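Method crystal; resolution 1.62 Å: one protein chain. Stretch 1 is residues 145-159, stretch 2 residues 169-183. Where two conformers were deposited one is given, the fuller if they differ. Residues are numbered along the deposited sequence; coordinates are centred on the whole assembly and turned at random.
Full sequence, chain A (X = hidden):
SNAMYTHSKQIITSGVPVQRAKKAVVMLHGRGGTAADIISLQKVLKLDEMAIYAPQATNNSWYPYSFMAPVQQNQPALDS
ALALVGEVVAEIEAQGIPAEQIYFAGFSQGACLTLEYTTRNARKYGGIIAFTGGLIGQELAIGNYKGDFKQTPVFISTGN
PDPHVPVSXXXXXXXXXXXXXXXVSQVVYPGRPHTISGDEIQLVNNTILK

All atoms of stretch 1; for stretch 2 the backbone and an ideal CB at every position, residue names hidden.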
# COMPACT_ATOMS: atom_id res chain seq x y z
N TYR A 145 1.07 4.65 -15.14
CA TYR A 145 0.74 5.54 -14.05
C TYR A 145 -0.10 6.69 -14.54
O TYR A 145 0.32 7.45 -15.42
CB TYR A 145 2.00 6.01 -13.33
CG TYR A 145 2.81 4.88 -12.76
CD1 TYR A 145 2.18 3.80 -12.11
CD2 TYR A 145 4.21 4.84 -12.90
CE1 TYR A 145 2.91 2.74 -11.60
CE2 TYR A 145 4.95 3.80 -12.38
CZ TYR A 145 4.30 2.75 -11.73
OH TYR A 145 5.06 1.72 -11.23
N LYS A 146 -1.32 6.77 -14.02
CA LYS A 146 -2.29 7.76 -14.51
C LYS A 146 -3.02 8.41 -13.36
O LYS A 146 -3.26 7.78 -12.32
CB LYS A 146 -3.34 7.14 -15.47
CG LYS A 146 -2.76 6.42 -16.67
CD LYS A 146 -2.31 7.39 -17.74
CE LYS A 146 -1.76 6.63 -18.94
NZ LYS A 146 -1.23 7.60 -19.91
N GLY A 147 -3.40 9.67 -13.55
CA GLY A 147 -4.18 10.37 -12.56
C GLY A 147 -3.43 11.54 -11.95
O GLY A 147 -2.35 11.92 -12.42
N ASP A 148 -4.03 12.15 -10.93
CA ASP A 148 -3.36 13.23 -10.19
C ASP A 148 -3.71 13.07 -8.72
O ASP A 148 -4.88 12.89 -8.39
CB ASP A 148 -3.80 14.61 -10.69
CG ASP A 148 -2.92 15.74 -10.14
OD1 ASP A 148 -3.13 16.18 -8.98
OD2 ASP A 148 -2.01 16.20 -10.87
N PHE A 149 -2.71 13.08 -7.84
CA PHE A 149 -3.00 12.85 -6.43
C PHE A 149 -3.70 14.03 -5.70
O PHE A 149 -4.19 13.86 -4.58
CB PHE A 149 -1.74 12.42 -5.69
CG PHE A 149 -1.36 10.99 -5.92
CD1 PHE A 149 -2.10 9.95 -5.36
CD2 PHE A 149 -0.23 10.68 -6.67
CE1 PHE A 149 -1.71 8.63 -5.54
CE2 PHE A 149 0.16 9.36 -6.87
CZ PHE A 149 -0.57 8.33 -6.31
N LYS A 150 -3.73 15.20 -6.34
CA LYS A 150 -4.39 16.37 -5.76
C LYS A 150 -3.88 16.61 -4.33
O LYS A 150 -4.66 16.92 -3.43
CB LYS A 150 -5.92 16.20 -5.78
CG LYS A 150 -6.52 15.88 -7.15
CD LYS A 150 -6.65 17.14 -8.00
CE LYS A 150 -7.83 17.04 -8.99
NZ LYS A 150 -7.62 16.04 -10.07
N GLN A 151 -2.57 16.45 -4.13
CA GLN A 151 -1.91 16.76 -2.86
C GLN A 151 -2.14 15.69 -1.79
O GLN A 151 -1.85 15.94 -0.61
CB GLN A 151 -2.28 18.18 -2.33
CG GLN A 151 -2.12 19.24 -3.40
CD GLN A 151 -2.33 20.65 -2.92
OE1 GLN A 151 -2.58 20.90 -1.72
NE2 GLN A 151 -2.18 21.59 -3.83
N THR A 152 -2.61 14.50 -2.18
CA THR A 152 -2.71 13.36 -1.22
C THR A 152 -1.41 13.21 -0.42
O THR A 152 -0.33 13.07 -1.01
CB THR A 152 -2.95 12.00 -1.93
OG1 THR A 152 -4.19 12.02 -2.63
CG2 THR A 152 -2.96 10.86 -0.93
N PRO A 153 -1.51 13.20 0.92
CA PRO A 153 -0.31 12.98 1.72
C PRO A 153 0.14 11.52 1.58
O PRO A 153 -0.68 10.62 1.70
CB PRO A 153 -0.76 13.28 3.17
CG PRO A 153 -2.05 14.03 3.03
CD PRO A 153 -2.67 13.65 1.72
N VAL A 154 1.44 11.31 1.32
CA VAL A 154 2.02 9.98 1.16
C VAL A 154 3.25 9.89 2.04
O VAL A 154 4.08 10.79 2.04
CB VAL A 154 2.45 9.70 -0.31
CG1 VAL A 154 3.09 8.33 -0.46
CG2 VAL A 154 1.27 9.84 -1.27
N PHE A 155 3.34 8.81 2.82
CA PHE A 155 4.54 8.49 3.60
C PHE A 155 5.19 7.27 3.00
O PHE A 155 4.54 6.24 2.82
CB PHE A 155 4.20 8.23 5.06
CG PHE A 155 5.39 7.83 5.90
CD1 PHE A 155 6.27 8.80 6.38
CD2 PHE A 155 5.66 6.48 6.16
CE1 PHE A 155 7.39 8.44 7.14
CE2 PHE A 155 6.78 6.12 6.93
CZ PHE A 155 7.64 7.10 7.42
N ILE A 156 6.46 7.38 2.65
CA ILE A 156 7.21 6.26 2.11
C ILE A 156 8.53 6.14 2.87
O ILE A 156 9.26 7.11 3.04
CB ILE A 156 7.41 6.37 0.56
CG1 ILE A 156 8.11 5.14 -0.01
CG2 ILE A 156 8.13 7.66 0.18
CD1 ILE A 156 8.15 5.11 -1.54
N SER A 157 8.80 4.94 3.36
CA SER A 157 10.04 4.72 4.10
C SER A 157 10.75 3.48 3.63
O SER A 157 10.18 2.63 2.95
CB SER A 157 9.72 4.56 5.57
OG SER A 157 8.88 3.44 5.75
N THR A 158 12.03 3.40 3.98
CA THR A 158 12.80 2.18 3.89
C THR A 158 13.99 2.27 4.83
O THR A 158 14.27 3.34 5.42
CB THR A 158 13.23 1.84 2.44
OG1 THR A 158 13.74 0.49 2.39
CG2 THR A 158 14.27 2.83 1.90
N GLY A 159 14.70 1.17 4.98
CA GLY A 159 15.95 1.20 5.72
C GLY A 159 17.11 1.28 4.73
O GLY A 159 16.94 1.10 3.51
N UNK A 169 15.28 2.67 -5.58
CA UNK A 169 13.88 2.49 -6.01
C UNK A 169 12.90 3.32 -5.19
O UNK A 169 11.92 3.84 -5.72
CB UNK A 169 13.49 1.01 -5.92
N UNK A 170 13.16 3.49 -3.90
CA UNK A 170 12.33 4.41 -3.10
C UNK A 170 12.45 5.84 -3.65
O UNK A 170 11.43 6.53 -3.84
CB UNK A 170 12.75 4.37 -1.63
N UNK A 171 13.68 6.28 -3.95
CA UNK A 171 13.93 7.62 -4.57
C UNK A 171 13.17 7.78 -5.89
O UNK A 171 12.48 8.80 -6.10
CB UNK A 171 15.43 7.82 -4.82
N UNK A 172 13.26 6.77 -6.75
CA UNK A 172 12.55 6.77 -8.04
C UNK A 172 11.06 6.88 -7.83
O UNK A 172 10.38 7.62 -8.57
CB UNK A 172 12.87 5.51 -8.84
N UNK A 173 10.55 6.13 -6.84
CA UNK A 173 9.12 6.13 -6.50
C UNK A 173 8.69 7.51 -6.03
O UNK A 173 7.63 8.02 -6.45
CB UNK A 173 8.82 5.09 -5.42
N UNK A 174 9.49 8.12 -5.17
CA UNK A 174 9.22 9.49 -4.69
C UNK A 174 9.14 10.48 -5.88
O UNK A 174 8.21 11.32 -5.98
CB UNK A 174 10.31 9.93 -3.71
N UNK A 175 10.10 10.38 -6.79
CA UNK A 175 10.13 11.27 -7.95
C UNK A 175 8.83 11.16 -8.76
O UNK A 175 8.23 12.17 -9.13
CB UNK A 175 11.33 10.94 -8.84
N UNK A 176 8.38 9.93 -8.98
CA UNK A 176 7.15 9.70 -9.75
C UNK A 176 5.94 10.22 -8.98
O UNK A 176 5.06 10.90 -9.56
CB UNK A 176 6.98 8.21 -10.06
N UNK A 177 5.86 9.89 -7.70
CA UNK A 177 4.75 10.37 -6.83
C UNK A 177 4.68 11.89 -6.81
O UNK A 177 3.59 12.48 -6.92
CB UNK A 177 4.92 9.85 -5.40
N UNK A 178 5.85 12.53 -6.69
CA UNK A 178 5.88 14.00 -6.68
C UNK A 178 5.44 14.60 -8.01
O UNK A 178 4.64 15.53 -8.04
CB UNK A 178 7.29 14.49 -6.34
N UNK A 179 5.90 14.00 -9.11
CA UNK A 179 5.44 14.40 -10.45
C UNK A 179 3.93 14.29 -10.64
O UNK A 179 3.33 15.09 -11.36
CB UNK A 179 6.14 13.54 -11.51
N UNK A 180 3.31 13.33 -9.95
CA UNK A 180 1.87 13.14 -10.02
C UNK A 180 1.13 13.87 -8.93
O UNK A 180 -0.05 13.62 -8.68
CB UNK A 180 1.53 11.65 -9.95
N UNK A 181 1.83 14.82 -8.29
CA UNK A 181 1.21 15.78 -7.37
C UNK A 181 0.79 15.19 -6.02
O UNK A 181 -0.08 15.73 -5.36
CB UNK A 181 -0.02 16.40 -8.04
N UNK A 182 1.44 14.11 -5.59
CA UNK A 182 1.31 13.71 -4.19
C UNK A 182 2.07 14.71 -3.30
O UNK A 182 3.03 15.36 -3.76
CB UNK A 182 1.84 12.29 -3.98
N UNK A 183 1.65 14.82 -2.04
CA UNK A 183 2.45 15.53 -1.01
C UNK A 183 3.30 14.48 -0.28
O UNK A 183 2.83 13.81 0.63
CB UNK A 183 1.56 16.29 -0.03

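Stretch 2 runs as a helix antiparallel to strand 153-159, axes 9.3 Å apart at closest approach, then turns back beside stretch 1. Position 169 is out of reach of stretch 1, which therefore sets no preference; it is Arg169. At 170 the CB points toward the strand, 4.1 Å from Thr158 CG2 and 4.7 Å from Ile156 CD1, so a compact aliphatic residue suits. Val170 spans both, with CG2 3.6 Å from Thr158 CG2 and CG1 4.0 Å from Ile156 CD1.

Positions 171 and 172 meet nothing of stretch 1 and tolerate many residues; they are Gln171 and Glu172, the latter taking the salt bridge from Arg169 NE on OE1 (2.8 Å). At 173 the ideal CB already lies 3.9 Å from Ile156 CD1, favouring something small: Ser173 packs its CB there and turns OG back to Arg169 O (2.8 Å). Position 174 points sideways, yet Ile156 CG2 is 5.0 Å from its CB, within reach of a short apolar branch. Val174 supplies it, CG2 to Ile156 CG2 being 3.6 Å.

Position 175 is out of reach and suits many residues; it is Thr175. At 176 the CB points toward stretch 1, 5.2 Å from Tyr145 CD2, inviting an aliphatic chain; Ile176 places CG2 4.1 Å from Tyr145 CD2. Position 177 points sideways near Phe149 and Val154, where leucine, isoleucine or methionine could reach both. Leu177 brings CD2 to 3.8 Å from Phe149 CE2 and CD1 to 4.1 Å from Val154 CG1.

Positions 178 and 179 point away from or lie out of reach of stretch 1, so many residues would do; they are Glu178 and Asp179. At 180 the chain leaves helical geometry and its O accepts Phe149 N (2.8 Å). The CB is 3.9 Å from Phe149 CD2, and a long flexible apolar chain could run past Tyr145 to Gly147. The deposited residue is selenomethionine, Met180: SE lies 3.8 Å from Tyr145 CB and CE 3.6 Å from Gly147 O.

Position 181 has positive phi (74°), favouring glycine or asparagine, and Asp148 OD1 near its CB suits a donor. Asn181 answers both, ND2 donating to Asp148 OD1 (3.0 Å), while its O accepts Gln151 N (2.9 Å). At 182 Val154 CG2, Phe149 CD2 and Thr152 O lie within 3.8 Å of the CB, so a small residue fits; Ala182 CB touches Val154 CG2 (3.7 Å).

Position 183 bridges Pro153 in parallel: its N donates to Thr152 O (2.8 Å) and its O accepts Val154 N (2.9 Å). These backbone bonds allow many side chains. Ala183 rests CB 3.4 Å from Gln151 O.

Stretch 2 169-183: RVQESVTILEDMNAA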
# COMPACT_ATOMS: atom_id res chain seq x y z
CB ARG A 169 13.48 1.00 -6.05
CG ARG A 169 12.02 0.73 -6.45
CD ARG A 169 11.56 1.41 -7.74
NE ARG A 169 12.29 0.92 -8.92
CZ ARG A 169 11.99 -0.15 -9.64
NH1 ARG A 169 10.91 -0.89 -9.36
NH2 ARG A 169 12.76 -0.49 -10.69
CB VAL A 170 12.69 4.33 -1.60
CG1 VAL A 170 12.02 5.45 -0.80
CG2 VAL A 170 12.26 2.97 -1.05
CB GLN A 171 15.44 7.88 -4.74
CG GLN A 171 16.16 8.00 -3.41
CD GLN A 171 17.69 8.00 -3.50
OE1 GLN A 171 18.31 7.35 -4.37
NE2 GLN A 171 18.31 8.70 -2.57
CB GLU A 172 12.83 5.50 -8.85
CG GLU A 172 14.26 5.36 -9.29
CD GLU A 172 14.58 4.02 -9.94
OE1 GLU A 172 14.23 2.95 -9.38
OE2 GLU A 172 15.20 4.04 -11.02
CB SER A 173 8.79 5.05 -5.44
OG SER A 173 9.11 3.76 -5.94
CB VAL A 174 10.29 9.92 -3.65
CG1 VAL A 174 10.14 11.40 -3.29
CG2 VAL A 174 10.21 9.05 -2.40
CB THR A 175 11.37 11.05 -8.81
OG1 THR A 175 12.53 11.32 -8.01
CG2 THR A 175 11.36 11.99 -10.00
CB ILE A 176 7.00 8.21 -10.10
CG1 ILE A 176 8.01 7.83 -11.20
CG2 ILE A 176 5.59 7.91 -10.59
CD1 ILE A 176 8.26 6.35 -11.37
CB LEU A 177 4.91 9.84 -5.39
CG LEU A 177 4.70 8.33 -5.19
CD1 LEU A 177 5.32 7.87 -3.88
CD2 LEU A 177 3.23 7.99 -5.20
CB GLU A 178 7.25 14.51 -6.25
CG GLU A 178 7.49 14.31 -4.75
CD GLU A 178 8.80 14.90 -4.26
OE1 GLU A 178 9.76 14.98 -5.04
OE2 GLU A 178 8.86 15.28 -3.06
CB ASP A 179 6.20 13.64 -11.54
CG ASP A 179 7.59 14.21 -11.79
OD1 ASP A 179 7.90 15.34 -11.30
OD2 ASP A 179 8.39 13.52 -12.46
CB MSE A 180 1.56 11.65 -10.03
CG MSE A 180 2.16 10.98 -11.26
SE MSE A 180 1.79 9.15 -11.18
CE MSE A 180 -0.15 9.27 -11.51
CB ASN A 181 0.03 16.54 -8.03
CG ASN A 181 -0.36 17.82 -7.27
OD1 ASN A 181 0.48 18.48 -6.63
ND2 ASN A 181 -1.64 18.18 -7.36
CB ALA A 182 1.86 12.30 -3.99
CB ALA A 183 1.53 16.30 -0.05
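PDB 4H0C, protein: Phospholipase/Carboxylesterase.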